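Local coordinates for protein predicted ATPase of the ABC class (Vibrio vulnificus, PDB 5D6A) that probably hydrolyses ATP as an ABC-class ATPase and binds the non-hydrolysable ATP analogue AMP-PNP, at residues L275-R280 with D289-I294; M301-E306 with Q348-A353. All blocks are in the same frame, centred on the assembly; numbering follows the deposited sequence.

Contact 1 (L275-R280 with D289-I294)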
loop_
_atom_site.group_PDB
_atom_site.type_symbol
_atom_site.label_atom_id
_atom_site.label_comp_id
_atom_site.label_asym_id
_atom_site.label_seq_id
_atom_site.Cartn_x
_atom_site.Cartn_y
_atom_site.Cartn_z
ATOM N N LEU A 275 6.572 19.791 -2.650
ATOM C CA LEU A 275 5.167 19.547 -2.326
ATOM C C LEU A 275 5.049 18.605 -1.132
ATOM O O LEU A 275 4.202 18.797 -0.263
ATOM C CB LEU A 275 4.428 18.962 -3.533
ATOM C CG LEU A 275 2.909 18.816 -3.393
ATOM C CD1 LEU A 275 2.258 20.178 -3.210
ATOM C CD2 LEU A 275 2.312 18.104 -4.598
ATOM N N ASN A 276 5.903 17.587 -1.095
ATOM C CA ASN A 276 5.900 16.633 0.011
ATOM C C ASN A 276 6.152 17.319 1.347
ATOM O O ASN A 276 5.520 16.988 2.350
ATOM C CB ASN A 276 6.934 15.527 -0.216
ATOM C CG ASN A 276 6.542 14.578 -1.334
ATOM O OD1 ASN A 276 5.372 14.481 -1.709
ATOM N ND2 ASN A 276 7.523 13.857 -1.862
ATOM N N ALA A 277 7.078 18.273 1.353
ATOM C CA ALA A 277 7.394 19.016 2.566
ATOM C C ALA A 277 6.197 19.863 2.982
ATOM O O ALA A 277 5.902 19.995 4.170
ATOM C CB ALA A 277 8.615 19.893 2.346
ATOM N N ILE A 278 5.505 20.426 1.996
ATOM C CA ILE A 278 4.331 21.247 2.258
ATOM C C ILE A 278 3.191 20.395 2.815
ATOM O O ILE A 278 2.603 20.750 3.836
ATOM C CB ILE A 278 3.872 22.003 0.990
ATOM C CG1 ILE A 278 4.933 23.026 0.575
ATOM C CG2 ILE A 278 2.557 22.735 1.234
ATOM C CD1 ILE A 278 4.643 23.725 -0.735
ATOM N N GLU A 279 2.898 19.267 2.166
ATOM C CA GLU A 279 1.800 18.395 2.606
ATOM C C GLU A 279 2.033 17.886 4.023
ATOM O O GLU A 279 1.076 17.696 4.776
ATOM C CB GLU A 279 1.605 17.193 1.667
ATOM C CG GLU A 279 2.563 16.035 1.920
ATOM C CD GLU A 279 2.388 14.882 0.957
ATOM O OE1 GLU A 279 2.064 15.127 -0.218
ATOM O OE2 GLU A 279 2.615 13.727 1.369
ATOM N N ARG A 280 3.298 17.657 4.378
ATOM C CA ARG A 280 3.630 17.163 5.716
ATOM C C ARG A 280 3.780 18.266 6.754
ATOM O O ARG A 280 3.751 17.998 7.951
ATOM C CB ARG A 280 4.872 16.272 5.688
ATOM C CG ARG A 280 4.604 14.959 4.984
ATOM C CD ARG A 280 5.501 13.843 5.472
ATOM N NE ARG A 280 4.834 12.560 5.261
ATOM C CZ ARG A 280 3.852 12.088 6.036
ATOM N NH1 ARG A 280 3.397 12.794 7.073
ATOM N NH2 ARG A 280 3.302 10.909 5.766
ATOM N N ASP A 289 15.208 18.357 11.966
ATOM C CA ASP A 289 14.495 17.568 10.967
ATOM C C ASP A 289 14.632 18.144 9.563
ATOM O O ASP A 289 14.548 17.407 8.579
ATOM C CB ASP A 289 13.011 17.509 11.309
ATOM C CG ASP A 289 12.205 16.783 10.258
ATOM O OD1 ASP A 289 12.533 15.621 9.943
ATOM O OD2 ASP A 289 11.229 17.372 9.754
ATOM N N GLY A 290 14.812 19.461 9.480
ATOM C CA GLY A 290 14.937 20.147 8.200
ATOM C C GLY A 290 13.647 20.837 7.785
ATOM O O GLY A 290 13.666 21.735 6.943
ATOM N N ARG A 291 12.527 20.421 8.379
ATOM C CA ARG A 291 11.216 20.993 8.064
ATOM C C ARG A 291 10.565 21.704 9.256
ATOM O O ARG A 291 9.457 22.228 9.126
ATOM C CB ARG A 291 10.282 19.878 7.583
ATOM C CG ARG A 291 10.745 19.178 6.316
ATOM C CD ARG A 291 9.972 17.892 6.065
ATOM N NE ARG A 291 10.258 16.891 7.095
ATOM C CZ ARG A 291 9.773 15.651 7.110
ATOM N NH1 ARG A 291 8.965 15.220 6.146
ATOM N NH2 ARG A 291 10.110 14.829 8.099
ATOM N N GLU A 292 11.247 21.742 10.403
ATOM C CA GLU A 292 10.666 22.360 11.609
ATOM C C GLU A 292 10.331 23.857 11.488
ATOM O O GLU A 292 9.767 24.436 12.411
ATOM C CB GLU A 292 11.523 22.111 12.869
ATOM C CG GLU A 292 12.883 22.807 12.943
ATOM C CD GLU A 292 13.956 22.174 12.079
ATOM O OE1 GLU A 292 13.627 21.384 11.166
ATOM O OE2 GLU A 292 15.144 22.474 12.320
ATOM N N TYR A 293 10.701 24.487 10.377
ATOM C CA TYR A 293 10.346 25.889 10.171
ATOM C C TYR A 293 9.541 26.058 8.888
ATOM O O TYR A 293 9.604 27.095 8.222
ATOM C CB TYR A 293 11.570 26.805 10.234
ATOM C CG TYR A 293 12.065 26.995 11.648
ATOM C CD1 TYR A 293 11.417 27.873 12.512
ATOM C CD2 TYR A 293 13.172 26.299 12.127
ATOM C CE1 TYR A 293 11.853 28.054 13.814
ATOM C CE2 TYR A 293 13.620 26.476 13.429
ATOM C CZ TYR A 293 12.955 27.353 14.268
ATOM O OH TYR A 293 13.390 27.539 15.562
ATOM N N ILE A 294 8.775 25.018 8.563
ATOM C CA ILE A 294 7.883 25.027 7.416
ATOM C C ILE A 294 6.484 24.803 7.973
ATOM O O ILE A 294 6.260 23.854 8.721
ATOM C CB ILE A 294 8.193 23.908 6.402
ATOM C CG1 ILE A 294 9.669 23.930 5.992
ATOM C CG2 ILE A 294 7.309 24.060 5.171
ATOM C CD1 ILE A 294 10.044 22.847 5.000
#
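Ala-277 meets Ile-294 and Arg-291 through a single methyl, and the helix comes nearest the loop at this point, with Ala-277 CA 7.0 Å from Arg-291 CA. The methyl has two neighbours: Ala-277 CB lies 4.2 Å from Ile-294 CD1 and 4.4 Å from Arg-291 CD. The isoleucine reaches it end-on because CD1 lies anti to CA (chi2 180°), and that same CD1 stands 4.0 Å from Arg-291 CG, so the three side chains form a small apolar patch. Leu-216 touches both Ala-277 and Ile-294 and extends the patch. Helix 271-280 begins within a Walker A-like sequence, probably the P-loop, whose backbone amides contact the bound AMP-PNP. The side chain of Ala-277 is about 9 Å from that ligand, so this packing lies near the nucleotide site without touching the nucleotide. Beyond the aliphatic part of Arg-291 the chemistry becomes ionic. A bend at its third torsion (chi3 -66°) turns the guanidinium toward Asp-289, which it grips side-on through two nitrogens. Arg-291 NE donates to Asp-289 OD2 at 2.9 Å, while Arg-291 NH2 reaches Asp-289 OD1 at 3.1 Å, close to the guanidinium plane and on the syn lone pair. This pairing holds the rotation of the guanidinium, and Asp-224 takes NH1 as a further salt-bridge partner. Arg-280 runs alongside in the same direction, its CD 3.8 Å from Arg-291 NH1 in an oblique approach, with the two guanidinium planes 69° apart. Their like charges have separate acidic partners, for Arg-280 NH1 pairs with Glu-504 while its NH2 bonds to the carbonyl of Leu-503.

Contact 2 (M301-E306 with Q348-A353)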
loop_
_atom_site.group_PDB
_atom_site.type_symbol
_atom_site.label_atom_id
_atom_site.label_comp_id
_atom_site.label_asym_id
_atom_site.label_seq_id
_atom_site.Cartn_x
_atom_site.Cartn_y
_atom_site.Cartn_z
HETATM N N MSE A 301 -5.457 19.231 2.155
HETATM C CA MSE A 301 -5.653 17.826 1.794
HETATM C C MSE A 301 -5.095 17.522 0.439
HETATM O O MSE A 301 -5.447 18.173 -0.543
HETATM C CB MSE A 301 -7.155 17.531 1.773
HETATM C CG MSE A 301 -7.512 16.141 1.229
HETATM SE SE MSE A 301 -6.785 14.699 2.366
HETATM C CE MSE A 301 -7.885 15.048 3.958
ATOM N N LYS A 302 -4.222 16.524 0.366
ATOM C CA LYS A 302 -3.662 16.116 -0.910
ATOM C C LYS A 302 -4.579 15.073 -1.503
ATOM O O LYS A 302 -4.876 14.062 -0.871
ATOM C CB LYS A 302 -2.243 15.566 -0.768
ATOM C CG LYS A 302 -1.607 15.183 -2.101
ATOM C CD LYS A 302 -0.101 15.045 -1.971
ATOM C CE LYS A 302 0.594 14.756 -3.296
ATOM N NZ LYS A 302 0.247 13.428 -3.875
ATOM N N ILE A 303 -5.041 15.335 -2.717
ATOM C CA ILE A 303 -5.931 14.416 -3.392
ATOM C C ILE A 303 -5.203 13.784 -4.568
ATOM O O ILE A 303 -4.373 14.417 -5.217
ATOM C CB ILE A 303 -7.236 15.108 -3.846
ATOM C CG1 ILE A 303 -6.961 16.204 -4.879
ATOM C CG2 ILE A 303 -7.961 15.703 -2.645
ATOM C CD1 ILE A 303 -8.211 16.907 -5.364
ATOM N N ARG A 304 -5.517 12.518 -4.812
ATOM C CA ARG A 304 -4.921 11.753 -5.891
ATOM C C ARG A 304 -5.972 10.783 -6.397
ATOM O O ARG A 304 -7.108 10.785 -5.916
ATOM C CB ARG A 304 -3.690 10.992 -5.392
ATOM C CG ARG A 304 -3.970 10.019 -4.253
ATOM C CD ARG A 304 -2.703 9.314 -3.798
ATOM N NE ARG A 304 -2.107 8.511 -4.865
ATOM C CZ ARG A 304 -0.932 7.892 -4.775
ATOM N NH1 ARG A 304 -0.478 7.190 -5.805
ATOM N NH2 ARG A 304 -0.201 7.975 -3.665
ATOM N N ALA A 305 -5.597 9.953 -7.361
ATOM C CA ALA A 305 -6.525 8.980 -7.908
ATOM C C ALA A 305 -6.514 7.704 -7.073
ATOM O O ALA A 305 -5.456 7.218 -6.681
ATOM C CB ALA A 305 -6.169 8.669 -9.352
ATOM N N GLU A 306 -7.705 7.193 -6.779
ATOM C CA GLU A 306 -7.876 5.935 -6.058
ATOM C C GLU A 306 -8.596 4.945 -6.943
ATOM O O GLU A 306 -9.494 5.304 -7.699
ATOM C CB GLU A 306 -8.659 6.107 -4.755
ATOM C CG GLU A 306 -7.794 6.342 -3.534
ATOM C CD GLU A 306 -8.609 6.432 -2.254
ATOM O OE1 GLU A 306 -8.557 5.484 -1.439
ATOM O OE2 GLU A 306 -9.329 7.438 -2.078
ATOM N N GLN A 348 -14.709 16.813 -3.906
ATOM C CA GLN A 348 -15.961 17.272 -3.315
ATOM C C GLN A 348 -15.999 17.013 -1.809
ATOM O O GLN A 348 -16.435 17.868 -1.040
ATOM C CB GLN A 348 -17.149 16.584 -3.983
ATOM C CG GLN A 348 -18.495 17.145 -3.552
ATOM C CD GLN A 348 -18.670 18.605 -3.937
ATOM O OE1 GLN A 348 -18.246 19.036 -5.014
ATOM N NE2 GLN A 348 -19.311 19.370 -3.065
ATOM N N GLU A 349 -15.540 15.833 -1.398
ATOM C CA GLU A 349 -15.513 15.461 0.017
ATOM C C GLU A 349 -14.662 16.421 0.836
ATOM O O GLU A 349 -14.984 16.715 1.986
ATOM C CB GLU A 349 -14.997 14.031 0.187
ATOM C CG GLU A 349 -15.960 12.964 -0.319
ATOM C CD GLU A 349 -15.340 11.573 -0.392
ATOM O OE1 GLU A 349 -14.096 11.454 -0.349
ATOM O OE2 GLU A 349 -16.103 10.591 -0.513
ATOM N N SER A 350 -13.579 16.911 0.240
ATOM C CA SER A 350 -12.684 17.846 0.928
ATOM C C SER A 350 -13.364 19.212 1.123
ATOM O O SER A 350 -13.224 19.847 2.173
ATOM C CB SER A 350 -11.380 17.993 0.146
ATOM O OG SER A 350 -10.798 16.720 -0.086
ATOM N N VAL A 351 -14.099 19.654 0.110
ATOM C CA VAL A 351 -14.824 20.911 0.204
ATOM C C VAL A 351 -15.868 20.777 1.311
ATOM O O VAL A 351 -15.992 21.650 2.169
ATOM C CB VAL A 351 -15.521 21.273 -1.123
ATOM C CG1 VAL A 351 -16.346 22.548 -0.964
ATOM C CG2 VAL A 351 -14.499 21.425 -2.242
ATOM N N GLU A 352 -16.590 19.657 1.296
ATOM C CA GLU A 352 -17.624 19.378 2.289
ATOM C C GLU A 352 -17.063 19.508 3.705
ATOM O O GLU A 352 -17.684 20.121 4.570
ATOM C CB GLU A 352 -18.183 17.961 2.096
ATOM C CG GLU A 352 -19.486 17.687 2.846
ATOM C CD GLU A 352 -19.879 16.217 2.845
ATOM O OE1 GLU A 352 -19.048 15.370 3.235
ATOM O OE2 GLU A 352 -21.035 15.906 2.493
ATOM N N ALA A 353 -15.881 18.940 3.924
ATOM C CA ALA A 353 -15.228 18.952 5.241
ATOM C C ALA A 353 -14.587 20.292 5.620
ATOM O O ALA A 353 -14.065 20.436 6.724
ATOM C CB ALA A 353 -14.187 17.839 5.312
#
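Met-301 and Ser-350 mark the closest approach of the two backbones, their CA atoms 7.1 Å apart. On one side is the short strand 301-302 with the extended chain that continues from it; on the other is a late turn of helix 339-352. The helical hydrogen bonds persist through this region, Glu-352 N lying 2.9 Å from Gln-348 O. Met-301 and Ile-303, two positions apart on the extended chain, both direct their CB toward the helix, while the CB of Lys-302 between them points away, the alternation expected of an extended backbone. Ser-350 in turn directs its CB toward the strand, and its OG is the helix atom that both residues meet. The selenomethionine at 301 makes the nearer approach, its CG 3.6 Å from Ser-350 OG. That methylene is brought there by a first torsion that sets CG opposite the backbone N (chi1 172°), after which the chain folds at its next torsion (chi2 63°). The selenium thus turns aside, and Met-301 SE is 5.1 Å from Ser-350 OG. Ile-303 contributes its CG2 methyl, 4.0 Å from Ser-350 OG, whereas CD1, at the end of the longer branch, leads off from the hydroxyl. The two carbons are themselves adjacent, Met-301 CG lying 3.9 Å from Ile-303 CG2. No hydrogen bond joins the segments. The buried hydroxyl is satisfied within its own helix by the carbonyl of Trp-346, one turn earlier, whose side chain also touches Met-301 and Ile-303. Helix 339-352 leads into strand 357-361, which pairs in parallel with 301-302 through backbone bonds of Met-301 and Ile-303 to Leu-359: the helix packs on the parallel part of a mixed sheet, a beta-alpha-beta crossover with a long insertion between strand and helix, consistent with a P-loop ATPase core.

Overall arrangement
Both contacts are largely buried and fall within the P-loop domain, their centres 21 Å apart, and contact 1 closes along the chain before contact 2 opens. They use different helices, 271-280 and 339-352, and adjoin different sheets: 289-294 leads into an edge strand of the antiparallel sheet, whereas 301-302 is an edge strand of the mixed one. Contact 1 buries 179 Å²; what crosses it is mostly aliphatic, and its ion pairs lie within 289-294 or run to residues outside. Contact 2 buries 79 Å² and is methylene, methyl and hydroxyl packing. Lys-302, on the strand of contact 2 but pointing away from its helix, touches the helix of contact 1, its CE 4.0 Å from Leu-275 CD2.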